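Local coordinates for protein glutamate racemase (Bacillus anthracis, PDB 2DWU) that belongs to the aspartate/glutamate/hydantoin racemase family, a two-lobed alpha/beta fold with a parallel sheet in each lobe, modelled here as a pair of chains, at residues B[52-57]-B[81-86]; B[69-74]-B[221-226]; B[103-108]-B[135-140]; B[196-201]-B[206-211]. One frame throughout, in Å; residues are numbered along the deposited sequence. Where two conformers were deposited one is given.

From the N terminus, interaction 1 closes the first loop, bringing helix 51-65 against helix 78-91, both beside the six-stranded parallel sheet. Strand 70-75 lies inside that loop and opens interaction 2, whose partner, helix 211-226, comes 147 residues later; interactions 1 and 2 therefore cross. Interactions 3 and 4 both nest within the long loop of interaction 2 and follow each other in series. Interaction 3 joins helix 100-110 to the end of helix 129-137, and interaction 4 lays helix 195-202 on strand 207-210 of the four-stranded sheet. These last two adjoin, helix 100-110 lying beside strand 207-210, and helix 211-226 then leads back to interaction 2.

Interaction 1 (B[52-57]-B[81-86]); sequences EEVQSF and AAATLA
Gln55 lays its side chain over the backbone carbonyl of Ala83, so that a polar bond and an aliphatic contact share one oxygen. NE2 gives a hydrogen bond to Ala83 O at 2.8 Å, while Gln55 CG stands 3.3 Å from Ala83 O. The bond is short but bent, with 130° at the hydrogen. The acceptor is not in the amide plane: Ala83 O lies 33° out of it, and the donor is tilted from the carbonyl plane. With CG anti to its own carbonyl carbon and the chain extended beyond it, the glutamine spans the gap between the helices.

Beside this bond the contact is apolar. Val54 points one methyl, CG1, at the lone methyl of Ala83, with CG1 to CB at 3.7 Å; Val54 CB is also near Ala83 CB, at 4.1 Å. The short helical segments cross at -60° with axes 8.6 Å apart at closest approach, and the nearest alpha carbons, Gln55 CA and Thr84 CA, are 5.4 Å apart. The small side chain of Ala83 is consistent with this close approach.

Val54 also packs on Tyr46, a residue of the D-glutamic acid pocket, and its side chain lies about 8 Å from that ligand. Thr84 CB is 4.0 Å from Gln55 CG, and Thr84 also touches Val58 and Phe59 of helix 51-65. The contact pairs an apolar core with one side-chain-to-backbone bond at its partly exposed border, which gives Ala83 O a donor across the interface; its bent, out-of-plane geometry suggests a modest directional contribution.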
# COMPACT_ATOMS: atom_id res chain seq x y z
N GLU B 52 -10.96 24.08 -15.42
CA GLU B 52 -10.15 24.54 -16.55
C GLU B 52 -8.95 25.35 -16.06
O GLU B 52 -7.83 25.19 -16.54
CB GLU B 52 -11.02 25.38 -17.49
CG GLU B 52 -12.17 24.62 -18.16
CD GLU B 52 -13.24 24.07 -17.19
OE1 GLU B 52 -13.65 24.78 -16.23
OE2 GLU B 52 -13.68 22.91 -17.40
N GLU B 53 -9.19 26.23 -15.10
CA GLU B 53 -8.13 27.05 -14.56
C GLU B 53 -7.08 26.20 -13.84
O GLU B 53 -5.87 26.38 -14.03
CB GLU B 53 -8.71 28.07 -13.60
CG GLU B 53 -7.70 29.04 -13.04
CD GLU B 53 -8.36 30.27 -12.45
OE1 GLU B 53 -8.40 31.32 -13.14
OE2 GLU B 53 -8.83 30.21 -11.30
N VAL B 54 -7.55 25.30 -12.98
CA VAL B 54 -6.62 24.46 -12.25
C VAL B 54 -5.76 23.66 -13.22
O VAL B 54 -4.55 23.55 -13.03
CB VAL B 54 -7.36 23.50 -11.31
CG1 VAL B 54 -6.39 22.46 -10.76
CG2 VAL B 54 -7.98 24.28 -10.18
N GLN B 55 -6.37 23.09 -14.26
CA GLN B 55 -5.60 22.31 -15.22
C GLN B 55 -4.50 23.17 -15.86
O GLN B 55 -3.37 22.71 -16.04
CB GLN B 55 -6.48 21.75 -16.33
CG GLN B 55 -7.46 20.69 -15.89
CD GLN B 55 -8.22 20.08 -17.06
OE1 GLN B 55 -8.73 20.81 -17.92
NE2 GLN B 55 -8.29 18.76 -17.10
N SER B 56 -4.82 24.41 -16.20
CA SER B 56 -3.82 25.27 -16.83
C SER B 56 -2.67 25.56 -15.87
O SER B 56 -1.51 25.54 -16.28
CB SER B 56 -4.44 26.58 -17.33
OG SER B 56 -4.83 27.44 -16.27
N PHE B 57 -2.98 25.82 -14.60
CA PHE B 57 -1.93 26.08 -13.61
C PHE B 57 -1.04 24.86 -13.37
O PHE B 57 0.17 24.99 -13.14
CB PHE B 57 -2.53 26.48 -12.25
CG PHE B 57 -3.34 27.74 -12.26
CD1 PHE B 57 -3.31 28.62 -13.34
CD2 PHE B 57 -4.10 28.07 -11.14
CE1 PHE B 57 -4.03 29.82 -13.30
CE2 PHE B 57 -4.82 29.28 -11.09
CZ PHE B 57 -4.77 30.15 -12.18
N ALA B 81 -5.17 16.94 -8.49
CA ALA B 81 -5.30 15.59 -9.03
C ALA B 81 -6.70 15.36 -9.59
O ALA B 81 -6.86 14.76 -10.66
CB ALA B 81 -4.97 14.54 -7.98
N ALA B 82 -7.71 15.83 -8.87
CA ALA B 82 -9.08 15.65 -9.32
C ALA B 82 -9.29 16.31 -10.67
O ALA B 82 -9.98 15.78 -11.55
CB ALA B 82 -10.06 16.24 -8.28
N ALA B 83 -8.69 17.48 -10.86
CA ALA B 83 -8.88 18.19 -12.10
C ALA B 83 -8.01 17.78 -13.28
O ALA B 83 -8.45 17.85 -14.43
CB ALA B 83 -8.66 19.68 -11.84
N THR B 84 -6.81 17.28 -13.02
CA THR B 84 -5.93 17.00 -14.15
C THR B 84 -5.17 15.69 -14.22
O THR B 84 -4.43 15.46 -15.18
CB THR B 84 -4.89 18.14 -14.27
OG1 THR B 84 -3.98 17.86 -15.35
CG2 THR B 84 -4.09 18.25 -13.00
N LEU B 85 -5.33 14.81 -13.24
CA LEU B 85 -4.57 13.56 -13.28
C LEU B 85 -4.67 12.81 -14.61
O LEU B 85 -3.64 12.39 -15.16
CB LEU B 85 -4.96 12.62 -12.13
CG LEU B 85 -4.08 11.36 -12.05
CD1 LEU B 85 -2.63 11.68 -11.76
CD2 LEU B 85 -4.65 10.45 -10.95
N ALA B 86 -5.88 12.65 -15.13
CA ALA B 86 -6.05 11.93 -16.40
C ALA B 86 -5.30 12.62 -17.53
O ALA B 86 -4.64 11.96 -18.34
CB ALA B 86 -7.53 11.81 -16.75

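Interaction 2 (B[69-74]-B[221-226]); sequences PLKALV and TILQHK
Strand 72-74 passes helix 221-226 with Ala72 CA and Leu223 CA as the nearest alpha carbons, 8.3 Å apart, just after the chain turns a corner at Lys71. That spacing is bridged chiefly by one leucine branch. Leu223 holds CG anti to its carbonyl carbon (chi1 -64°), which sends its methyls from the helix toward the strand. CD2 then meets two residues: it lies 3.9 Å from CD of Lys71 and 4.2 Å from the methyl CB of Ala72. The first contact is with a methylene of the lysine, and the two side chains cross there at about a right angle, so the overlap is confined to a short section of the chain. The second is a looser methyl-to-methyl touch. All three residues are buried.

This is helix-on-sheet packing in an alpha/beta fold: Ala72 and Leu73 are consecutive strand residues turned to opposite faces of the six-stranded parallel sheet, and the C-terminal end of helix 211-226 packs on the face to which Ala72 points, Ile222 touching Ile97 of strand 96-98. On the other face Leu73 packs against Val62 and Leu65 of helix 51-65.

Lys71 reaches its position with CG between the backbone N and the carbonyl carbon (chi1 72°) and with a bend farther out, at chi3 (68°). Its aliphatic part therefore serves the leucine, while the ammonium continues past it to a hydrogen bond with Ile228 O, in the chain just beyond the helix, and a salt bridge with Glu33. Ile222 also packs on His225 of the second subunit.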
# COMPACT_ATOMS: atom_id res chain seq x y z
N PRO B 69 15.62 16.42 -14.40
CA PRO B 69 15.51 15.05 -14.91
C PRO B 69 14.48 14.25 -14.10
O PRO B 69 14.84 13.59 -13.13
CB PRO B 69 16.92 14.49 -14.74
CG PRO B 69 17.43 15.20 -13.52
CD PRO B 69 16.87 16.61 -13.63
N LEU B 70 13.21 14.29 -14.50
CA LEU B 70 12.17 13.58 -13.76
C LEU B 70 12.06 12.09 -14.05
O LEU B 70 12.03 11.68 -15.22
CB LEU B 70 10.78 14.18 -14.06
CG LEU B 70 10.63 15.69 -13.92
CD1 LEU B 70 9.20 16.13 -14.27
CD2 LEU B 70 11.00 16.09 -12.50
N LYS B 71 11.97 11.29 -13.01
CA LYS B 71 11.77 9.86 -13.21
C LYS B 71 10.29 9.56 -12.98
O LYS B 71 9.76 8.56 -13.45
CB LYS B 71 12.64 9.00 -12.26
CG LYS B 71 12.24 8.99 -10.79
CD LYS B 71 12.85 7.78 -9.99
CE LYS B 71 14.35 7.86 -9.82
NZ LYS B 71 14.86 6.85 -8.85
N ALA B 72 9.61 10.47 -12.26
CA ALA B 72 8.19 10.31 -11.96
C ALA B 72 7.65 11.65 -11.47
O ALA B 72 8.41 12.50 -11.03
CB ALA B 72 7.99 9.24 -10.87
N LEU B 73 6.33 11.82 -11.54
CA LEU B 73 5.67 13.04 -11.10
C LEU B 73 4.59 12.67 -10.08
O LEU B 73 3.80 11.76 -10.31
CB LEU B 73 4.99 13.74 -12.30
CG LEU B 73 4.11 14.94 -11.90
CD1 LEU B 73 4.97 16.04 -11.24
CD2 LEU B 73 3.42 15.46 -13.16
N VAL B 74 4.58 13.38 -8.95
CA VAL B 74 3.54 13.18 -7.93
C VAL B 74 2.70 14.46 -7.87
O VAL B 74 3.24 15.58 -7.70
CB VAL B 74 4.14 12.93 -6.54
CG1 VAL B 74 3.02 12.88 -5.47
CG2 VAL B 74 4.91 11.60 -6.54
N THR B 221 5.82 1.35 -4.62
CA THR B 221 5.40 0.16 -5.31
C THR B 221 5.67 0.28 -6.82
O THR B 221 6.21 -0.64 -7.45
CB THR B 221 3.88 -0.06 -5.09
OG1 THR B 221 3.60 -0.20 -3.70
CG2 THR B 221 3.42 -1.31 -5.85
N ILE B 222 5.30 1.42 -7.39
CA ILE B 222 5.46 1.63 -8.81
C ILE B 222 6.92 1.78 -9.21
O ILE B 222 7.35 1.22 -10.22
CB ILE B 222 4.62 2.84 -9.28
CG1 ILE B 222 3.13 2.48 -9.18
CG2 ILE B 222 4.91 3.16 -10.76
CD1 ILE B 222 2.23 3.72 -9.27
N LEU B 223 7.70 2.53 -8.44
CA LEU B 223 9.11 2.68 -8.81
C LEU B 223 9.80 1.32 -8.77
O LEU B 223 10.60 1.01 -9.65
CB LEU B 223 9.84 3.63 -7.85
CG LEU B 223 9.40 5.10 -7.82
CD1 LEU B 223 10.19 5.85 -6.71
CD2 LEU B 223 9.61 5.73 -9.20
N GLN B 224 9.49 0.49 -7.78
CA GLN B 224 10.16 -0.80 -7.73
C GLN B 224 9.67 -1.73 -8.84
O GLN B 224 10.46 -2.46 -9.44
CB GLN B 224 10.00 -1.44 -6.35
CG GLN B 224 10.82 -2.73 -6.20
CD GLN B 224 11.16 -3.00 -4.76
OE1 GLN B 224 10.38 -2.69 -3.86
NE2 GLN B 224 12.33 -3.59 -4.52
N HIS B 225 8.37 -1.69 -9.13
CA HIS B 225 7.81 -2.51 -10.21
C HIS B 225 8.52 -2.19 -11.52
O HIS B 225 8.84 -3.09 -12.32
CB HIS B 225 6.32 -2.21 -10.36
CG HIS B 225 5.73 -2.72 -11.63
ND1 HIS B 225 5.63 -4.07 -11.92
CD2 HIS B 225 5.24 -2.07 -12.72
CE1 HIS B 225 5.11 -4.22 -13.12
NE2 HIS B 225 4.86 -3.03 -13.63
N LYS B 226 8.77 -0.90 -11.74
CA LYS B 226 9.42 -0.43 -12.95
C LYS B 226 10.94 -0.60 -12.93
O LYS B 226 11.59 -0.40 -13.95
CB LYS B 226 9.08 1.04 -13.17
CG LYS B 226 7.59 1.33 -13.22
CD LYS B 226 7.11 1.40 -14.63
CE LYS B 226 7.74 2.58 -15.34
NZ LYS B 226 7.39 2.60 -16.78

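Interaction 3 (B[103-108]-B[135-140]); sequences GARAAI and HELDTY
Leu137, on the last turn of helix 129-137, packs against Ile108 and Arg105 of helix 100-110, a helix-to-helix contact at the flank of the lobe built on the four-stranded parallel sheet. Ala106 and Ala107 of helix 100-110 rest on that sheet, leaving Ile108 and the end of Arg105 for Leu137.

The apolar part is tight. Ile108 CD1 comes within 3.4 Å of Leu137 CB, closer than usual for two carbons, and 3.6 Å from Leu137 CD1. Because CG1 of the isoleucine is anti to its carbonyl carbon and chi2 is extended (176°), CD1 is the tip that presses in; the two side chains cross obliquely.

Leu137 CD1 approaches the guanidinium of Arg105 at a slant. Arg105 starts from the helix at an angle to Leu137, but a bend at chi3 (-48°) brings NH1 back to 3.9 Å from Leu137 CD1, and the two side chains cross at nearly 90°. The N-H groups have partners elsewhere: NH1 bonds Gln224 OE1 and Ser220 OG of the second subunit, and NH2 forms a salt bridge with Glu218.

The polar interaction belongs to the helix end. Asp138, the first residue to leave helical geometry, forms an Asx turn: its OD2 accepts from Tyr140 N at 3.1 Å, with the donor approaching from above the carboxylate plane.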
# COMPACT_ATOMS: atom_id res chain seq x y z
N GLY B 103 -5.30 6.76 -1.80
CA GLY B 103 -6.18 6.87 -0.64
C GLY B 103 -7.38 5.94 -0.77
O GLY B 103 -7.78 5.28 0.20
N ALA B 104 -7.97 5.89 -1.96
CA ALA B 104 -9.11 4.99 -2.22
C ALA B 104 -8.68 3.54 -2.01
O ALA B 104 -9.39 2.75 -1.37
CB ALA B 104 -9.64 5.17 -3.64
N ARG B 105 -7.52 3.19 -2.55
CA ARG B 105 -7.03 1.81 -2.43
C ARG B 105 -6.84 1.41 -0.95
O ARG B 105 -7.20 0.30 -0.53
CB ARG B 105 -5.70 1.69 -3.19
CG ARG B 105 -5.42 0.27 -3.67
CD ARG B 105 -4.03 0.22 -4.36
NE ARG B 105 -3.85 1.29 -5.34
CZ ARG B 105 -4.49 1.43 -6.51
NH1 ARG B 105 -5.40 0.53 -6.91
NH2 ARG B 105 -4.23 2.49 -7.29
N ALA B 106 -6.26 2.31 -0.16
CA ALA B 106 -6.05 2.03 1.23
C ALA B 106 -7.39 1.92 1.99
O ALA B 106 -7.52 1.14 2.94
CB ALA B 106 -5.16 3.15 1.86
N ALA B 107 -8.37 2.72 1.56
CA ALA B 107 -9.68 2.67 2.20
C ALA B 107 -10.31 1.28 2.01
O ALA B 107 -10.91 0.73 2.94
CB ALA B 107 -10.59 3.76 1.60
N ILE B 108 -10.16 0.72 0.82
CA ILE B 108 -10.69 -0.62 0.53
C ILE B 108 -9.97 -1.64 1.42
O ILE B 108 -10.58 -2.60 1.91
CB ILE B 108 -10.52 -0.96 -0.98
CG1 ILE B 108 -11.54 -0.12 -1.77
CG2 ILE B 108 -10.75 -2.44 -1.26
CD1 ILE B 108 -11.42 -0.26 -3.28
N HIS B 135 -15.38 2.91 -6.78
CA HIS B 135 -16.26 1.98 -7.50
C HIS B 135 -15.59 1.22 -8.61
O HIS B 135 -16.04 0.13 -8.95
CB HIS B 135 -17.50 2.72 -7.99
CG HIS B 135 -18.48 2.98 -6.90
ND1 HIS B 135 -19.45 3.97 -6.99
CD2 HIS B 135 -18.64 2.41 -5.69
CE1 HIS B 135 -20.15 3.99 -5.87
NE2 HIS B 135 -19.68 3.06 -5.06
N GLU B 136 -14.51 1.78 -9.13
CA GLU B 136 -13.76 1.07 -10.17
C GLU B 136 -13.18 -0.20 -9.56
O GLU B 136 -13.09 -1.22 -10.23
CB GLU B 136 -12.64 1.95 -10.70
CG GLU B 136 -11.92 1.35 -11.91
CD GLU B 136 -10.93 2.31 -12.55
OE1 GLU B 136 -10.40 1.98 -13.63
OE2 GLU B 136 -10.67 3.39 -11.98
N LEU B 137 -12.77 -0.14 -8.30
CA LEU B 137 -12.21 -1.32 -7.66
C LEU B 137 -13.30 -2.21 -7.05
O LEU B 137 -13.16 -3.43 -7.02
CB LEU B 137 -11.22 -0.90 -6.57
CG LEU B 137 -9.95 -0.22 -7.13
CD1 LEU B 137 -9.23 0.48 -6.00
CD2 LEU B 137 -9.05 -1.24 -7.79
N ASP B 138 -14.36 -1.61 -6.53
CA ASP B 138 -15.43 -2.39 -5.90
C ASP B 138 -16.72 -1.60 -6.03
O ASP B 138 -16.93 -0.60 -5.35
CB ASP B 138 -15.13 -2.60 -4.40
CG ASP B 138 -16.15 -3.54 -3.70
OD1 ASP B 138 -15.95 -3.83 -2.50
OD2 ASP B 138 -17.14 -3.99 -4.35
N THR B 139 -17.58 -2.08 -6.92
CA THR B 139 -18.85 -1.43 -7.17
C THR B 139 -19.77 -1.39 -5.94
O THR B 139 -20.59 -0.47 -5.81
CB THR B 139 -19.54 -2.16 -8.34
OG1 THR B 139 -18.81 -1.90 -9.54
CG2 THR B 139 -20.99 -1.69 -8.52
N TYR B 140 -19.64 -2.38 -5.05
CA TYR B 140 -20.50 -2.48 -3.87
C TYR B 140 -20.00 -1.81 -2.60
O TYR B 140 -20.00 -2.40 -1.50
CB TYR B 140 -20.80 -3.96 -3.61
CG TYR B 140 -21.24 -4.68 -4.86
CD1 TYR B 140 -20.41 -5.63 -5.47
CD2 TYR B 140 -22.48 -4.41 -5.45
CE1 TYR B 140 -20.80 -6.29 -6.64
CE2 TYR B 140 -22.88 -5.06 -6.62
CZ TYR B 140 -22.03 -6.00 -7.21
OH TYR B 140 -22.41 -6.66 -8.35

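Interaction 4 (B[196-201]-B[206-211]); sequences SYIKKE and VTIISS
Ser211 OG lies in hydrogen-bonding contact with Leu186 O and Asn78 OD1, two acceptors that its single hydroxyl proton must share or alternate between. Ser211 stands where the chain passes into helix 211-226 from strand 207-210, whose Ile208 meets Ile198 and Lys199 of helix 195-202. Asn78 belongs to the D-glutamic acid pocket, which places Ser211 one shell behind it. Next to it, Ser210 is the N-cap of the following helix, its OG capping Glu213 N.

Across the two segments the contact is carried by carbon atoms, and Ile208 supplies one side of it. Ile208 was modelled in two conformers; in the one described here CG1 and CD1 serve different partners. CD1 lies 3.9 Å from CG2 of Ile198, a methyl-to-methyl touch on the buried side. CG1 is 3.9 Å from CG of Lys199 and 4.1 Å from Lys199 CE. These two lysine carbons are separated by CD in an extended chain, so alternate methylenes face the isoleucine and the lysine runs past it slantwise, on the exposed side. Beyond CE the ammonium makes a long, weak ion pair with Glu195.

Both torsions of Ile208 are near -57°, and this double turn aims CD1 at Ile198 while leaving CG1 beside the lysine. The backbones remain well apart, with Lys199 CA and Ile208 CA, the nearest pair, at 7.5 Å. Ile198 also touches Leu184 and Leu186 on strand 183-187, so the helix lies over two neighbouring parallel strands. Such packing is typical of the beta-alpha-beta unit, formed here by strand 183-187, helix 195-202 and strand 207-210.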
# COMPACT_ATOMS: atom_id res chain seq x y z
N SER B 196 -5.82 14.66 14.97
CA SER B 196 -6.31 14.49 16.33
C SER B 196 -7.71 15.01 16.53
O SER B 196 -8.52 14.37 17.21
CB SER B 196 -5.38 15.17 17.33
OG SER B 196 -4.13 14.52 17.32
N TYR B 197 -8.01 16.17 15.96
CA TYR B 197 -9.34 16.77 16.10
C TYR B 197 -10.38 15.90 15.45
O TYR B 197 -11.46 15.69 15.98
CB TYR B 197 -9.39 18.16 15.45
CG TYR B 197 -8.53 19.20 16.10
CD1 TYR B 197 -7.22 19.43 15.66
CD2 TYR B 197 -9.01 19.94 17.17
CE1 TYR B 197 -6.42 20.40 16.28
CE2 TYR B 197 -8.22 20.90 17.80
CZ TYR B 197 -6.94 21.12 17.35
OH TYR B 197 -6.17 22.08 17.98
N ILE B 198 -10.04 15.41 14.26
CA ILE B 198 -10.96 14.58 13.49
C ILE B 198 -11.29 13.28 14.21
O ILE B 198 -12.46 12.88 14.29
CB ILE B 198 -10.36 14.32 12.08
CG1 ILE B 198 -10.33 15.65 11.31
CG2 ILE B 198 -11.20 13.29 11.33
CD1 ILE B 198 -9.55 15.57 10.01
N LYS B 199 -10.26 12.62 14.74
CA LYS B 199 -10.46 11.37 15.46
C LYS B 199 -11.37 11.59 16.65
O LYS B 199 -12.23 10.77 16.95
CB LYS B 199 -9.13 10.81 15.97
CG LYS B 199 -8.18 10.39 14.88
CD LYS B 199 -6.88 9.84 15.43
CE LYS B 199 -6.13 9.08 14.32
NZ LYS B 199 -4.82 8.54 14.77
N LYS B 200 -11.17 12.70 17.35
CA LYS B 200 -11.99 13.01 18.51
C LYS B 200 -13.45 13.19 18.11
O LYS B 200 -14.37 12.78 18.84
CB LYS B 200 -11.47 14.29 19.18
CG LYS B 200 -12.40 14.87 20.25
CD LYS B 200 -12.46 13.99 21.49
CE LYS B 200 -11.18 14.09 22.28
NZ LYS B 200 -9.98 13.81 21.42
N GLU B 201 -13.67 13.80 16.96
CA GLU B 201 -15.02 14.06 16.48
C GLU B 201 -15.74 12.82 15.94
O GLU B 201 -16.94 12.65 16.16
CB GLU B 201 -14.97 15.16 15.40
CG GLU B 201 -16.34 15.69 14.99
CD GLU B 201 -17.03 16.50 16.10
OE1 GLU B 201 -18.28 16.48 16.14
OE2 GLU B 201 -16.34 17.15 16.91
N VAL B 206 -13.77 4.74 13.53
CA VAL B 206 -13.53 5.19 12.17
C VAL B 206 -12.02 5.27 11.92
O VAL B 206 -11.31 6.04 12.59
CB VAL B 206 -14.16 6.57 11.92
CG1 VAL B 206 -13.94 6.97 10.44
CG2 VAL B 206 -15.67 6.54 12.23
N THR B 207 -11.53 4.50 10.96
CA THR B 207 -10.11 4.53 10.65
C THR B 207 -9.80 5.67 9.68
O THR B 207 -10.41 5.77 8.61
CB THR B 207 -9.68 3.22 10.03
OG1 THR B 207 -9.89 2.16 10.98
CG2 THR B 207 -8.21 3.26 9.63
N ILE B 208 -8.83 6.48 10.07
CA ILE B 208 -8.39 7.63 9.31
C ILE B 208 -7.31 7.24 8.29
O ILE B 208 -6.37 6.49 8.61
CB ILE B 208 -7.83 8.72 10.26
CG1 ILE B 208 -8.89 9.11 11.30
CG2 ILE B 208 -7.38 9.94 9.46
CD1 ILE B 208 -10.22 9.57 10.72
N ILE B 209 -7.46 7.73 7.07
CA ILE B 209 -6.51 7.45 6.00
C ILE B 209 -5.89 8.75 5.51
O ILE B 209 -6.58 9.70 5.14
CB ILE B 209 -7.19 6.73 4.83
CG1 ILE B 209 -7.67 5.36 5.30
CG2 ILE B 209 -6.22 6.59 3.64
CD1 ILE B 209 -8.16 4.50 4.21
N SER B 210 -4.56 8.78 5.54
CA SER B 210 -3.82 9.97 5.12
C SER B 210 -3.46 9.84 3.66
O SER B 210 -2.86 8.83 3.28
CB SER B 210 -2.50 10.06 5.89
OG SER B 210 -1.60 10.96 5.22
N SER B 211 -3.76 10.85 2.85
CA SER B 211 -3.40 10.79 1.43
C SER B 211 -1.87 10.70 1.31
O SER B 211 -1.35 9.99 0.46
CB SER B 211 -3.83 12.04 0.65
OG SER B 211 -5.24 12.15 0.60